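Local coordinates for major capsid protein P2 (Pseudoalteromonas phage pm2, PDB 2VVF) that forms the trimeric, double jelly-roll building block of the capsid that encloses this membrane-containing marine phage, at residues L67-R71 with H72-I76. Numbering follows the deposited sequence.
Sequences LENTR and HKRKI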
loop_
_atom_site.group_PDB
_atom_site.type_symbol
_atom_site.label_atom_id
_atom_site.label_comp_id
_atom_site.label_asym_id
_atom_site.label_seq_id
_atom_site.Cartn_x
_atom_site.Cartn_y
_atom_site.Cartn_z
ATOM N N LEU A 67 6.493 -0.661 -19.902
ATOM C CA LEU A 67 7.614 -0.433 -19.000
ATOM C C LEU A 67 7.288 0.678 -18.007
ATOM O O LEU A 67 7.709 0.640 -16.850
ATOM C CB LEU A 67 8.873 -0.089 -19.797
ATOM C CG LEU A 67 9.376 -1.204 -20.717
ATOM C CD1 LEU A 67 10.600 -0.762 -21.494
ATOM C CD2 LEU A 67 9.670 -2.462 -19.918
ATOM N N GLU A 68 6.525 1.664 -18.463
ATOM C CA GLU A 68 6.115 2.770 -17.610
ATOM C C GLU A 68 5.276 2.239 -16.453
ATOM O O GLU A 68 5.433 2.668 -15.310
ATOM C CB GLU A 68 5.303 3.783 -18.417
ATOM C CG GLU A 68 4.485 4.747 -17.576
ATOM C CD GLU A 68 3.847 5.838 -18.411
ATOM O OE1 GLU A 68 4.547 6.407 -19.275
ATOM O OE2 GLU A 68 2.643 6.112 -18.217
ATOM N N ASN A 69 4.383 1.302 -16.760
ATOM C CA ASN A 69 3.516 0.704 -15.751
ATOM C C ASN A 69 4.293 -0.264 -14.863
ATOM O O ASN A 69 4.058 -0.339 -13.656
ATOM C CB ASN A 69 2.338 -0.017 -16.415
ATOM C CG ASN A 69 1.399 0.937 -17.131
ATOM O OD1 ASN A 69 1.270 2.103 -16.751
ATOM N ND2 ASN A 69 0.733 0.445 -18.169
ATOM N N THR A 70 5.219 -1.002 -15.471
ATOM C CA THR A 70 6.043 -1.962 -14.743
ATOM C C THR A 70 6.883 -1.265 -13.676
ATOM O O THR A 70 7.053 -1.779 -12.567
ATOM C CB THR A 70 6.938 -2.773 -15.700
ATOM O OG1 THR A 70 6.130 -3.403 -16.701
ATOM C CG2 THR A 70 7.711 -3.837 -14.938
ATOM N N ARG A 71 7.412 -0.094 -14.020
ATOM C CA ARG A 71 8.246 0.682 -13.105
ATOM C C ARG A 71 7.541 1.018 -11.793
ATOM O O ARG A 71 8.159 1.003 -10.727
ATOM C CB ARG A 71 8.726 1.969 -13.778
ATOM C CG ARG A 71 10.064 2.462 -13.267
ATOM C CD ARG A 71 10.401 3.819 -13.848
ATOM N NE ARG A 71 9.536 4.868 -13.318
ATOM C CZ ARG A 71 9.616 5.349 -12.081
ATOM N NH1 ARG A 71 10.522 4.873 -11.236
ATOM N NH2 ARG A 71 8.788 6.305 -11.688
ATOM N N HIS A 72 6.253 1.339 -11.879
ATOM C CA HIS A 72 5.465 1.684 -10.700
ATOM C C HIS A 72 4.877 0.434 -10.062
ATOM O O HIS A 72 4.130 0.516 -9.084
ATOM C CB HIS A 72 4.342 2.647 -11.074
ATOM C CG HIS A 72 4.823 3.999 -11.496
ATOM N ND1 HIS A 72 5.375 4.901 -10.613
ATOM C CD2 HIS A 72 4.832 4.603 -12.709
ATOM C CE1 HIS A 72 5.699 6.006 -11.263
ATOM N NE2 HIS A 72 5.381 5.851 -12.535
ATOM N N LYS A 73 5.213 -0.720 -10.631
ATOM C CA LYS A 73 4.721 -2.000 -10.139
ATOM C C LYS A 73 3.210 -2.107 -10.278
ATOM O O LYS A 73 2.536 -2.658 -9.409
ATOM C CB LYS A 73 5.143 -2.225 -8.689
ATOM C CG LYS A 73 6.634 -2.448 -8.512
ATOM C CD LYS A 73 6.910 -3.574 -7.534
ATOM C CE LYS A 73 8.398 -3.832 -7.405
ATOM N NZ LYS A 73 8.782 -4.122 -5.999
ATOM N N ARG A 74 2.683 -1.578 -11.376
ATOM C CA ARG A 74 1.253 -1.652 -11.641
ATOM C C ARG A 74 0.949 -3.020 -12.245
ATOM O O ARG A 74 1.838 -3.673 -12.792
ATOM C CB ARG A 74 0.824 -0.544 -12.608
ATOM C CG ARG A 74 0.940 0.860 -12.045
ATOM C CD ARG A 74 0.953 1.885 -13.164
ATOM N NE ARG A 74 0.952 3.254 -12.657
ATOM C CZ ARG A 74 1.199 4.324 -13.404
ATOM N NH1 ARG A 74 1.464 4.185 -14.696
ATOM N NH2 ARG A 74 1.181 5.533 -12.861
ATOM N N LYS A 75 -0.302 -3.455 -12.140
ATOM C CA LYS A 75 -0.700 -4.754 -12.670
ATOM C C LYS A 75 -0.440 -4.872 -14.169
ATOM O O LYS A 75 -0.978 -4.106 -14.969
ATOM C CB LYS A 75 -2.170 -5.038 -12.360
ATOM C CG LYS A 75 -2.650 -6.408 -12.811
ATOM C CD LYS A 75 -1.696 -7.505 -12.372
ATOM C CE LYS A 75 -2.130 -8.855 -12.919
ATOM N NZ LYS A 75 -1.064 -9.881 -12.784
ATOM N N ILE A 76 0.395 -5.839 -14.538
ATOM C CA ILE A 76 0.723 -6.076 -15.937
ATOM C C ILE A 76 0.128 -7.402 -16.388
ATOM O O ILE A 76 0.287 -8.425 -15.721
ATOM C CB ILE A 76 2.244 -6.043 -16.180
ATOM C CG1 ILE A 76 2.819 -4.676 -15.796
ATOM C CG2 ILE A 76 2.556 -6.360 -17.636
ATOM C CD1 ILE A 76 2.302 -3.532 -16.644
#
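The carbonyl oxygen of N69 receives two backbone N-H groups where helix 63-71 ends: a near-straight bond from R74 N (2.9 Å, 165°) and a weak one from H72 N. With K73 at positive phi and its N bonded to T70 O, this is a Schellman motif, which ends the helix and turns the chain toward strand 80-84 of the N-terminal jelly roll. It exemplifies a helix end at which side chains repeat the link made by the backbone. R74 runs extended from CG to NE, across the N69 side chain at about a right angle, and its NH1 hydrogen-bonds N69 OD1 at 2.9 Å; NH1 lies in the carbonyl plane and OD1 near the guanidinium plane, although the two groups are turned 55° apart. S82 O takes N69 ND2 and E89 pairs with R74 NE, a second partner for each flat group that should limit its rotation. Over the guanidinium centre of R74 lies H72 CD2, 3.7 Å above the plane. R71, bent at chi3, brings its steeply tilted guanidinium (planes 67° apart) toward one face of the H72 ring, near the rim; its NH2 forms a salt bridge with D222 of the second jelly roll, and H72 ND1 is hydrogen-bonded to K212 NZ. Beyond the turn, I76 CD1 rests 3.5 Å from N69 CB.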